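Local coordinates for protein K5 lyase (Enterobacteria phage k1-5, PDB 2X3H) that probably cleaves the heparosan (K5) capsular polysaccharide of its host by beta-elimination, as a trimeric phage tail spike, at residues S336-T341 and Q346-T351; A353-T358 and N385-K390; A215-A220 and V231-Y236. All blocks are in the same frame, centred on the assembly; numbering follows the deposited sequence.

Contact 1: S336-T341 and Q346-T351; sequences SGCDGT and QRQTAT. Unlike the reference sequence in segment 346-351: R347 (reference Gly).
G340 and T341 run alongside Q346-Q348 at the neck of a loop in the parallel beta-helix, where the chain has left strand 329-336 and is about to enter strand 349-355. A single beta bridge between T341 and R347 joins the two legs. Q348 N donates to G340 O at 2.9 Å (160° at the hydrogen), and R347 CA adds a CA-H...O contact to the same oxygen. T341 CA makes a shorter one, 3.1 Å to Q346 O. G340 takes a positive phi (107°), a conformation open to glycine.

The tight side holds C338, Q348 and A350, all buried. With CG trans to the backbone N (chi1 176°) and the chain extended beyond it, Q348 runs along the 336-341 leg, its CB packing 3.7 Å from T341 C. Its amide ends beside C338, where OE1 lies 3.7 Å from C338 CA. The other end of the amide is fixed from outside the loop, because NE2 donates to the backbone O of A315. C338 also meets A350, and A318 of strand 317-319 touches both C338 and Q348, seating the neck on the preceding coil.

The opposite character belongs to D339, T341 and R347, which are exposed. There D339 OD1 accepts from T341 N at 3.3 Å, an Asx turn that shapes the loop leg from within. R347, an arginine where the reference sequence has glycine, starts away from the neck at CB.

Between the two regions a water is gripped by three bonds: it accepts from G340 N at 2.8 Å, and donates to Q348 O at 2.9 Å and to Q348 OE1 at 2.8 Å.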
ATOM      1  N   SER A 336      -0.115   6.932  16.521  1.00  5.16           N
ATOM      2  CA  SER A 336      -0.165   8.203  17.221  1.00  5.90           C
ATOM      3  C   SER A 336      -0.855   8.036  18.563  1.00  5.69           C
ATOM      4  O   SER A 336      -1.310   6.949  18.892  1.00  6.13           O
ATOM      5  CB  SER A 336      -0.874   9.257  16.369  1.00  7.47           C
ATOM      6  OG  SER A 336      -2.259   8.987  16.262  1.00  9.18           O
ATOM      7  N   GLY A 337      -0.911   9.110  19.349  1.00  5.66           N
ATOM      8  CA  GLY A 337      -1.621   9.056  20.625  1.00  6.53           C
ATOM      9  C   GLY A 337      -0.813   8.553  21.802  1.00  7.13           C
ATOM     10  O   GLY A 337      -1.384   8.163  22.830  1.00  9.53           O
ATOM     11  N   CYS A 338       0.514   8.563  21.677  1.00  7.53           N
ATOM     12  CA  CYS A 338       1.401   8.189  22.776  1.00  7.45           C
ATOM     13  C   CYS A 338       2.280   9.361  23.188  1.00  7.98           C
ATOM     14  O   CYS A 338       3.287   9.654  22.507  1.00  8.93           O
ATOM     15  CB  CYS A 338       2.330   7.033  22.365  1.00  8.47           C
ATOM     16  SG  CYS A 338       1.506   5.529  21.818  1.00 10.13           S
ATOM     17  N   ASP A 339       1.942  10.014  24.303  1.00  8.46           N
ATOM     18  CA  ASP A 339       2.761  11.148  24.768  1.00  9.53           C
ATOM     19  C   ASP A 339       3.539  10.845  26.059  1.00  9.50           C
ATOM     20  O   ASP A 339       4.112  11.750  26.695  1.00 10.60           O
ATOM     21  CB  ASP A 339       1.927  12.431  24.902  1.00 10.89           C
ATOM     22  CG  ASP A 339       0.924  12.357  26.030  1.00 12.53           C
ATOM     23  OD1 ASP A 339       0.871  11.315  26.714  1.00 13.23           O
ATOM     24  OD2 ASP A 339       0.194  13.354  26.239  1.00 13.86           O
ATOM     25  N   GLY A 340       3.598   9.561  26.414  1.00  9.14           N
ATOM     26  CA  GLY A 340       4.353   9.117  27.572  1.00  9.69           C
ATOM     27  C   GLY A 340       3.488   8.713  28.753  1.00 10.18           C
ATOM     28  O   GLY A 340       3.987   8.148  29.726  1.00 10.52           O
ATOM     29  N   THR A 341       2.200   9.032  28.679  1.00  9.92           N
ATOM     30  CA  THR A 341       1.254   8.618  29.705  1.00 11.72           C
ATOM     31  C   THR A 341      -0.003   8.036  29.061  1.00 11.03           C
ATOM     32  O   THR A 341      -0.378   8.420  27.945  1.00 11.64           O
ATOM     33  CB  THR A 341       0.849   9.792  30.617  1.00 13.35           C
ATOM     34  OG1 THR A 341       0.086  10.733  29.858  1.00 16.32           O
ATOM     35  CG2 THR A 341       2.082  10.470  31.192  1.00 14.33           C
ATOM     36  N   GLN A 346      -1.003   7.141  33.891  1.00 14.19           N
ATOM     37  CA  GLN A 346       0.091   6.226  34.211  1.00 13.76           C
ATOM     38  C   GLN A 346       1.146   6.262  33.117  1.00 12.78           C
ATOM     39  O   GLN A 346       0.846   6.639  31.991  1.00 12.45           O
ATOM     40  CB  GLN A 346      -0.444   4.798  34.307  1.00 15.86           C
ATOM     41  CG  GLN A 346      -1.507   4.606  35.378  1.00 18.15           C
ATOM     42  CD  GLN A 346      -2.284   3.304  35.229  1.00 19.98           C
ATOM     43  OE1 GLN A 346      -2.342   2.714  34.151  1.00 20.63           O
ATOM     44  NE2 GLN A 346      -2.904   2.860  36.324  1.00 21.78           N
ATOM     45  N   ARG A 347       2.366   5.848  33.435  1.00 12.28           N
ATOM     46  CA  ARG A 347       3.440   5.867  32.435  1.00 12.86           C
ATOM     47  C   ARG A 347       3.105   4.901  31.314  1.00 11.24           C
ATOM     48  O   ARG A 347       2.581   3.818  31.563  1.00 11.90           O
ATOM     49  CB  ARG A 347       4.781   5.487  33.059  1.00 16.19           C
ATOM     50  CG  ARG A 347       5.223   6.405  34.197  1.00 20.89           C
ATOM     51  CD  ARG A 347       6.745   6.390  34.370  1.00 23.97           C
ATOM     52  NE  ARG A 347       7.414   7.145  33.305  1.00 26.96           N
ATOM     53  CZ  ARG A 347       7.944   6.600  32.213  1.00 28.31           C
ATOM     54  NH1 ARG A 347       7.896   5.282  32.034  1.00 29.42           N
ATOM     55  NH2 ARG A 347       8.522   7.376  31.293  1.00 28.97           N
ATOM     56  N   GLN A 348       3.406   5.293  30.081  1.00  9.33           N
ATOM     57  CA  GLN A 348       3.133   4.437  28.927  1.00  8.30           C
ATOM     58  C   GLN A 348       4.319   4.491  27.967  1.00  8.43           C
ATOM     59  O   GLN A 348       4.676   5.562  27.469  1.00  9.21           O
ATOM     60  CB  GLN A 348       1.849   4.892  28.231  1.00  7.46           C
ATOM     61  CG  GLN A 348       1.515   4.143  26.950  1.00  7.92           C
ATOM     62  CD  GLN A 348       0.377   4.802  26.215  1.00  8.19           C
ATOM     63  OE1 GLN A 348       0.581   5.765  25.480  1.00  9.60           O
ATOM     64  NE2 GLN A 348      -0.833   4.310  26.428  1.00  8.68           N
ATOM     65  N   THR A 349       4.938   3.341  27.721  1.00  7.92           N
ATOM     66  CA  THR A 349       5.987   3.283  26.710  1.00  8.21           C
ATOM     67  C   THR A 349       5.378   3.099  25.329  1.00  6.88           C
ATOM     68  O   THR A 349       4.247   2.631  25.185  1.00  7.75           O
ATOM     69  CB  THR A 349       6.955   2.133  26.965  1.00  8.84           C
ATOM     70  OG1 THR A 349       6.238   0.894  26.942  1.00 10.82           O
ATOM     71  CG2 THR A 349       7.649   2.321  28.307  1.00 10.65           C
ATOM     72  N   ALA A 350       6.152   3.485  24.321  1.00  5.94           N
ATOM     73  CA  ALA A 350       5.757   3.356  22.925  1.00  6.07           C
ATOM     74  C   ALA A 350       6.821   2.571  22.163  1.00  6.12           C
ATOM     75  O   ALA A 350       8.023   2.757  22.379  1.00  6.27           O
ATOM     76  CB  ALA A 350       5.570   4.737  22.285  1.00  6.97           C
ATOM     77  N   THR A 351       6.366   1.699  21.267  1.00  6.06           N
ATOM     78  CA  THR A 351       7.248   0.969  20.366  1.00  6.59           C
ATOM     79  C   THR A 351       6.489   0.748  19.061  1.00  6.23           C
ATOM     80  O   THR A 351       5.547  -0.037  19.032  1.00  7.08           O
ATOM     81  CB  THR A 351       7.613  -0.415  20.959  1.00  7.04           C
ATOM     82  OG1 THR A 351       8.247  -0.245  22.233  1.00  9.26           O
ATOM     83  CG2 THR A 351       8.568  -1.168  20.032  1.00  9.63           C
TER
HETATM   84  O   HOH W   1       3.139   6.969  25.418  1.00  9.40           O

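Contact 2: A353-T358 and N385-K390; sequences ARFIGT and NFVEVK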
ATOM      1  N   ALA A 353       7.595  -0.520  16.157  1.00  4.68           N
ATOM      2  CA  ALA A 353       7.962  -1.821  15.592  1.00  4.23           C
ATOM      3  C   ALA A 353       8.889  -2.518  16.580  1.00  5.04           C
ATOM      4  O   ALA A 353       9.911  -1.955  16.981  1.00  5.94           O
ATOM      5  CB  ALA A 353       8.657  -1.638  14.237  1.00  5.51           C
ATOM      6  N   ARG A 354       8.524  -3.738  16.965  1.00  5.18           N
ATOM      7  CA  ARG A 354       9.299  -4.520  17.926  1.00  5.21           C
ATOM      8  C   ARG A 354       9.716  -5.831  17.289  1.00  5.24           C
ATOM      9  O   ARG A 354       8.863  -6.584  16.824  1.00  5.32           O
ATOM     10  CB  ARG A 354       8.462  -4.785  19.191  1.00  5.94           C
ATOM     11  CG  ARG A 354       9.169  -5.643  20.221  1.00  6.06           C
ATOM     12  CD  ARG A 354       8.343  -5.743  21.513  1.00  7.52           C
ATOM     13  NE  ARG A 354       9.006  -6.547  22.535  1.00  9.65           N
ATOM     14  CZ  ARG A 354       8.569  -6.668  23.786  1.00 10.88           C
ATOM     15  NH1 ARG A 354       7.471  -6.023  24.185  1.00 10.54           N
ATOM     16  NH2 ARG A 354       9.237  -7.436  24.640  1.00 11.95           N
ATOM     17  N   PHE A 355      11.025  -6.080  17.258  1.00  4.51           N
ATOM     18  CA  PHE A 355      11.577  -7.268  16.630  1.00  4.87           C
ATOM     19  C   PHE A 355      11.985  -8.210  17.738  1.00  5.38           C
ATOM     20  O   PHE A 355      12.998  -8.013  18.418  1.00  5.38           O
ATOM     21  CB  PHE A 355      12.732  -6.878  15.693  1.00  5.38           C
ATOM     22  CG  PHE A 355      12.288  -5.947  14.586  1.00  5.41           C
ATOM     23  CD1 PHE A 355      12.269  -4.578  14.791  1.00  5.44           C
ATOM     24  CD2 PHE A 355      11.847  -6.440  13.368  1.00  6.39           C
ATOM     25  CE1 PHE A 355      11.822  -3.716  13.772  1.00  6.28           C
ATOM     26  CE2 PHE A 355      11.407  -5.596  12.360  1.00  6.23           C
ATOM     27  CZ  PHE A 355      11.398  -4.231  12.566  1.00  6.56           C
ATOM     28  N   ILE A 356      11.149  -9.223  17.923  1.00  5.63           N
ATOM     29  CA  ILE A 356      11.207 -10.084  19.096  1.00  5.96           C
ATOM     30  C   ILE A 356      12.159 -11.249  18.905  1.00  7.27           C
ATOM     31  O   ILE A 356      12.148 -11.911  17.872  1.00  7.37           O
ATOM     32  CB  ILE A 356       9.819 -10.690  19.386  1.00  6.41           C
ATOM     33  CG1 ILE A 356       8.796  -9.594  19.674  1.00  6.12           C
ATOM     34  CG2 ILE A 356       9.892 -11.722  20.515  1.00  6.74           C
ATOM     35  CD1 ILE A 356       7.363 -10.103  19.772  1.00  7.91           C
ATOM     36  N   GLY A 357      12.965 -11.513  19.922  1.00  6.75           N
ATOM     37  CA  GLY A 357      13.785 -12.722  19.920  1.00  6.94           C
ATOM     38  C   GLY A 357      14.737 -12.804  18.746  1.00  6.82           C
ATOM     39  O   GLY A 357      15.583 -11.926  18.580  1.00  8.71           O
ATOM     40  N   THR A 358      14.595 -13.853  17.936  1.00  6.98           N
ATOM     41  CA  THR A 358      15.486 -14.053  16.794  1.00  6.84           C
ATOM     42  C   THR A 358      14.913 -13.494  15.484  1.00  6.54           C
ATOM     43  O   THR A 358      15.404 -13.823  14.393  1.00  7.18           O
ATOM     44  CB  THR A 358      15.827 -15.540  16.576  1.00  9.40           C
ATOM     45  OG1 THR A 358      14.624 -16.291  16.403  1.00 11.46           O
ATOM     46  CG2 THR A 358      16.597 -16.088  17.759  1.00 10.46           C
ATOM     47  N   ASN A 385      17.116  -6.857  10.174  1.00  3.17           N
ATOM     48  CA  ASN A 385      15.842  -6.119  10.064  1.00  3.32           C
ATOM     49  C   ASN A 385      16.085  -4.674   9.627  1.00  4.33           C
ATOM     50  O   ASN A 385      16.946  -4.001  10.187  1.00  4.09           O
ATOM     51  CB  ASN A 385      15.092  -6.149  11.396  1.00  3.80           C
ATOM     52  CG  ASN A 385      14.911  -7.560  11.920  1.00  3.74           C
ATOM     53  OD1 ASN A 385      15.545  -7.963  12.918  1.00  5.72           O
ATOM     54  ND2 ASN A 385      14.053  -8.332  11.248  1.00  2.47           N
ATOM     55  N   PHE A 386      15.340  -4.220   8.615  1.00  3.50           N
ATOM     56  CA  PHE A 386      15.505  -2.883   8.045  1.00  4.24           C
ATOM     57  C   PHE A 386      14.250  -2.075   8.319  1.00  4.50           C
ATOM     58  O   PHE A 386      13.145  -2.487   7.931  1.00  3.94           O
ATOM     59  CB  PHE A 386      15.764  -2.990   6.534  1.00  4.79           C
ATOM     60  CG  PHE A 386      15.816  -1.677   5.810  1.00  5.61           C
ATOM     61  CD1 PHE A 386      16.452  -0.570   6.366  1.00  7.38           C
ATOM     62  CD2 PHE A 386      15.257  -1.569   4.541  1.00  7.09           C
ATOM     63  CE1 PHE A 386      16.498   0.640   5.666  1.00  7.16           C
ATOM     64  CE2 PHE A 386      15.316  -0.366   3.841  1.00  7.89           C
ATOM     65  CZ  PHE A 386      15.934   0.737   4.419  1.00  7.22           C
ATOM     66  N   VAL A 387      14.420  -0.954   9.025  1.00  3.66           N
ATOM     67  CA  VAL A 387      13.292  -0.083   9.360  1.00  4.88           C
ATOM     68  C   VAL A 387      13.477   1.245   8.638  1.00  5.61           C
ATOM     69  O   VAL A 387      14.523   1.888   8.782  1.00  5.78           O
ATOM     70  CB  VAL A 387      13.167   0.174  10.886  1.00  5.29           C
ATOM     71  CG1 VAL A 387      12.121   1.247  11.165  1.00  6.93           C
ATOM     72  CG2 VAL A 387      12.813  -1.117  11.618  1.00  5.83           C
ATOM     73  N   GLU A 388      12.470   1.645   7.862  1.00  4.85           N
ATOM     74  CA  GLU A 388      12.431   2.987   7.296  1.00  6.06           C
ATOM     75  C   GLU A 388      11.437   3.830   8.063  1.00  4.95           C
ATOM     76  O   GLU A 388      10.237   3.581   8.010  1.00  4.69           O
ATOM     77  CB  GLU A 388      12.038   2.954   5.818  1.00  8.38           C
ATOM     78  CG  GLU A 388      13.084   2.328   4.940  1.00 12.54           C
ATOM     79  CD  GLU A 388      12.899   2.746   3.503  1.00 15.30           C
ATOM     80  OE1 GLU A 388      12.010   2.183   2.829  1.00 15.37           O
ATOM     81  OE2 GLU A 388      13.630   3.664   3.066  1.00 17.95           O
ATOM     82  N   VAL A 389      11.962   4.811   8.796  1.00  4.22           N
ATOM     83  CA  VAL A 389      11.148   5.797   9.490  1.00  5.34           C
ATOM     84  C   VAL A 389      10.796   6.852   8.446  1.00  5.26           C
ATOM     85  O   VAL A 389      11.595   7.749   8.170  1.00  6.13           O
ATOM     86  CB  VAL A 389      11.918   6.390  10.688  1.00  4.73           C
ATOM     87  CG1 VAL A 389      11.098   7.467  11.400  1.00  4.74           C
ATOM     88  CG2 VAL A 389      12.312   5.279  11.666  1.00  6.20           C
ATOM     89  N   LYS A 390       9.616   6.715   7.841  1.00  4.95           N
ATOM     90  CA  LYS A 390       9.254   7.521   6.666  1.00  5.12           C
ATOM     91  C   LYS A 390       8.917   8.969   7.016  1.00  5.53           C
ATOM     92  O   LYS A 390       9.118   9.871   6.203  1.00  6.56           O
ATOM     93  CB  LYS A 390       8.109   6.882   5.883  1.00  8.00           C
ATOM     94  CG  LYS A 390       8.429   5.501   5.308  1.00 10.73           C
ATOM     95  CD  LYS A 390       8.967   5.558   3.888  1.00 15.69           C
ATOM     96  CE  LYS A 390      10.401   6.031   3.857  1.00 17.78           C
ATOM     97  NZ  LYS A 390      10.495   7.504   3.617  1.00 20.28           N
TER
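F355 lays one face of its ring against the side chain of N385 inside the parallel beta-helix, so strand 349-355 on one wall meets the start of strand 386-389 on another. The strands do not pair here: no hydrogen bond crosses, and the nearest CA atoms, those of F355 and N385, are 7.9 Å apart. The contact is made by side chains filling the space between the walls.

N385 CB forms a CH-pi contact, 4.1 Å from the F355 ring centroid and 23° off the ring normal, displaced toward the rim. The amide follows over the CD2 side of the ring, with N385 CG 3.6 Å from F355 CD2. Amide and ring planes differ by 28°, a slightly splayed overlap, and the two side chains point in opposite senses as they overlap. F355 reaches this place because its CG stands opposite the carbonyl carbon, next to the backbone N (chi1 -60°), which sends the ring inward from the strand.

F355 does not act alone in its wall. V323 of strand 321-323 touches it, and the ring of F378 on strand 376-378 meets the F355 ring and also touches N385, so the interior is packed coil upon coil. Outside this core R354, the preceding residue, forms a salt bridge to E379, while F386, whose CB points away from the contact, packs on K390 of the third subunit. On strand 386-389, V387 thus faces the interior and the preceding F386 the trimer interface.

The far end of the ring is met by V387. Its CG2, the branch next to the backbone N, approaches obliquely and sits 3.5 Å from both F355 CE1 and F355 CZ.

Contact 3: A215-A220 and V231-Y236; sequences AGCVLA and VIAKNY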
ATOM      1  N   ALA A 215      -9.756 -15.381  24.171  1.00  8.25           N
ATOM      2  CA  ALA A 215     -10.924 -15.211  23.324  1.00  7.80           C
ATOM      3  C   ALA A 215     -10.579 -14.282  22.165  1.00  7.54           C
ATOM      4  O   ALA A 215      -9.676 -13.461  22.261  1.00  7.93           O
ATOM      5  CB  ALA A 215     -12.109 -14.653  24.120  1.00  7.68           C
ATOM      6  N   GLY A 216     -11.318 -14.435  21.076  1.00  6.73           N
ATOM      7  CA  GLY A 216     -11.224 -13.545  19.936  1.00  6.32           C
ATOM      8  C   GLY A 216     -12.499 -13.587  19.128  1.00  6.38           C
ATOM      9  O   GLY A 216     -13.430 -14.340  19.442  1.00  5.90           O
ATOM     10  N   CYS A 217     -12.539 -12.795  18.066  1.00  5.63           N
ATOM     11  CA  CYS A 217     -13.723 -12.712  17.231  1.00  6.24           C
ATOM     12  C   CYS A 217     -13.678 -13.784  16.153  1.00  5.59           C
ATOM     13  O   CYS A 217     -14.390 -14.775  16.236  1.00  7.85           O
ATOM     14  CB  CYS A 217     -13.859 -11.315  16.627  1.00  6.41           C
ATOM     15  SG  CYS A 217     -15.406 -11.077  15.737  1.00  8.30           S
ATOM     16  N   VAL A 218     -12.820 -13.609  15.153  1.00  5.29           N
ATOM     17  CA  VAL A 218     -12.706 -14.592  14.075  1.00  5.27           C
ATOM     18  C   VAL A 218     -11.370 -15.291  14.207  1.00  6.07           C
ATOM     19  O   VAL A 218     -10.351 -14.627  14.343  1.00  5.81           O
ATOM     20  CB  VAL A 218     -12.714 -13.904  12.689  1.00  5.16           C
ATOM     21  CG1 VAL A 218     -12.442 -14.912  11.538  1.00  5.88           C
ATOM     22  CG2 VAL A 218     -14.021 -13.162  12.449  1.00  5.86           C
ATOM     23  N   LEU A 219     -11.375 -16.617  14.134  1.00  5.83           N
ATOM     24  CA  LEU A 219     -10.137 -17.391  14.120  1.00  6.73           C
ATOM     25  C   LEU A 219     -10.134 -18.325  12.921  1.00  6.77           C
ATOM     26  O   LEU A 219     -11.064 -19.129  12.763  1.00  6.80           O
ATOM     27  CB  LEU A 219     -10.004 -18.220  15.401  1.00  7.49           C
ATOM     28  CG  LEU A 219      -8.977 -19.359  15.313  1.00  7.78           C
ATOM     29  CD1 LEU A 219      -7.591 -18.807  14.997  1.00  8.43           C
ATOM     30  CD2 LEU A 219      -8.954 -20.151  16.611  1.00  9.17           C
ATOM     31  N   ALA A 220      -9.113 -18.200  12.068  1.00  6.80           N
ATOM     32  CA  ALA A 220      -8.885 -19.149  10.973  1.00  7.10           C
ATOM     33  C   ALA A 220      -7.653 -19.975  11.315  1.00  6.77           C
ATOM     34  O   ALA A 220      -6.515 -19.512  11.161  1.00  7.33           O
ATOM     35  CB  ALA A 220      -8.707 -18.423   9.637  1.00  7.69           C
ATOM     36  N   VAL A 231     -14.385  -6.653   8.947  1.00  5.71           N
ATOM     37  CA  VAL A 231     -14.684  -7.118  10.314  1.00  5.76           C
ATOM     38  C   VAL A 231     -14.642  -5.931  11.273  1.00  6.45           C
ATOM     39  O   VAL A 231     -13.737  -5.097  11.191  1.00  6.82           O
ATOM     40  CB  VAL A 231     -13.648  -8.164  10.775  1.00  6.29           C
ATOM     41  CG1 VAL A 231     -13.902  -8.604  12.212  1.00  6.53           C
ATOM     42  CG2 VAL A 231     -13.662  -9.359   9.829  1.00  7.17           C
ATOM     43  N   ILE A 232     -15.620  -5.846  12.171  1.00  5.07           N
ATOM     44  CA  ILE A 232     -15.632  -4.805  13.197  1.00  5.67           C
ATOM     45  C   ILE A 232     -15.803  -5.491  14.539  1.00  6.15           C
ATOM     46  O   ILE A 232     -16.867  -6.060  14.823  1.00  7.02           O
ATOM     47  CB  ILE A 232     -16.773  -3.774  12.992  1.00  6.05           C
ATOM     48  CG1 ILE A 232     -16.757  -3.217  11.558  1.00  6.83           C
ATOM     49  CG2 ILE A 232     -16.657  -2.670  14.035  1.00  6.92           C
ATOM     50  CD1 ILE A 232     -17.865  -2.206  11.250  1.00  6.73           C
ATOM     51  N   ALA A 233     -14.754  -5.469  15.354  1.00  5.65           N
ATOM     52  CA  ALA A 233     -14.759  -6.208  16.615  1.00  5.22           C
ATOM     53  C   ALA A 233     -14.509  -5.267  17.771  1.00  6.77           C
ATOM     54  O   ALA A 233     -13.596  -4.446  17.706  1.00  7.07           O
ATOM     55  CB  ALA A 233     -13.683  -7.298  16.582  1.00  6.12           C
ATOM     56  N   LYS A 234     -15.304  -5.405  18.834  1.00  6.42           N
ATOM     57  CA  LYS A 234     -15.180  -4.525  19.990  1.00  6.72           C
ATOM     58  C   LYS A 234     -14.857  -5.269  21.282  1.00  7.05           C
ATOM     59  O   LYS A 234     -15.545  -6.227  21.647  1.00  7.07           O
ATOM     60  CB  LYS A 234     -16.452  -3.694  20.149  1.00  8.65           C
ATOM     61  CG  LYS A 234     -16.605  -2.720  18.992  1.00 10.42           C
ATOM     62  CD  LYS A 234     -17.883  -1.937  19.030  1.00 12.29           C
ATOM     63  CE  LYS A 234     -17.820  -0.849  17.953  1.00 12.77           C
ATOM     64  NZ  LYS A 234     -19.166  -0.344  17.632  1.00 13.91           N
ATOM     65  N   ASN A 235     -13.796  -4.820  21.951  1.00  7.12           N
ATOM     66  CA  ASN A 235     -13.452  -5.238  23.308  1.00  8.21           C
ATOM     67  C   ASN A 235     -12.948  -6.663  23.463  1.00  8.09           C
ATOM     68  O   ASN A 235     -12.965  -7.200  24.570  1.00  8.34           O
ATOM     69  CB  ASN A 235     -14.635  -5.062  24.268  1.00 10.51           C
ATOM     70  CG  ASN A 235     -15.257  -3.691  24.202  1.00 14.11           C
ATOM     71  OD1 ASN A 235     -16.456  -3.568  23.955  1.00 17.82           O
ATOM     72  ND2 ASN A 235     -14.467  -2.663  24.461  1.00 15.29           N
ATOM     73  N   TYR A 236     -12.485  -7.278  22.385  1.00  6.55           N
ATOM     74  CA  TYR A 236     -11.947  -8.636  22.509  1.00  6.42           C
ATOM     75  C   TYR A 236     -10.551  -8.653  23.126  1.00  6.53           C
ATOM     76  O   TYR A 236      -9.769  -7.716  22.937  1.00  6.75           O
ATOM     77  CB  TYR A 236     -11.917  -9.354  21.161  1.00  6.43           C
ATOM     78  CG  TYR A 236     -13.269  -9.827  20.653  1.00  6.29           C
ATOM     79  CD1 TYR A 236     -14.119  -8.961  19.983  1.00  5.82           C
ATOM     80  CD2 TYR A 236     -13.679 -11.152  20.812  1.00  6.34           C
ATOM     81  CE1 TYR A 236     -15.338  -9.386  19.493  1.00  6.01           C
ATOM     82  CE2 TYR A 236     -14.914 -11.592  20.322  1.00  6.56           C
ATOM     83  CZ  TYR A 236     -15.734 -10.704  19.664  1.00  6.38           C
ATOM     84  OH  TYR A 236     -16.933 -11.101  19.151  1.00  7.18           O
TER
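The backbone turns a corner at C217, leaving strand 215-216 for strand 218-221 in a different wall of the parallel beta-helix, and the outer, convex side of this corner, from which C217 CB projects, faces strand 231-234 and the turn after it, with CA atoms 5.6 Å apart for G216 and Y236 and 6.6 Å for C217 and A233. No hydrogen bond crosses; the backbone at the corner pairs instead with coil neighbours, C217 with L185 and G240.

The Y236 ring and C217 carry the contact. C217 CB stands over one face of the ring, 3.7 Å from the centroid and 16° off the normal, a CH-pi contact shifted toward the CZ rim. C217 N lies over the same ring, 3.4 Å from Y236 CD2. The thiol, placed trans to the backbone N (chi1 -173°), continues past the rim: SG is 4.6 Å from the ring centroid in an oblique sulfur-aromatic contact. C217 CB also packs on the methyl of A233, 4.0 Å from A233 CB, so this one carbon touches both the strand and the turn beyond it.

Y206 meets the Y236 ring with planes about 35° apart, extending the aromatic packing to the preceding coil. K234 takes no part in this packing; its NZ makes a salt bridge to D195 of the second subunit.

The phenol end is held too: Y236 OH hydrogen-bonds to S184 OG and lies 3.7 Å from C217 SG.

How the contacts relate
From the N terminus, contact 3 comes first, with ten residues between its segments, bringing the corner at C217 against the end of strand 227-234. Contact 1 follows, pinching a loop with four residues between its segments, the second running into strand 349-355. That strand leads into contact 2, which spans 26 residues to reach strand 386-389. The three are in series; none nests or crosses. Contacts 1 and 2 adjoin in sequence, centres about 19 Å apart; contact 3, earlier in the beta-helix, is centred about 25 and 26 Å from them. Contact 2 joins two walls through the interior; contact 3 packs a corner against a strand end and its turn; contact 1 closes the neck of a partly buried loop.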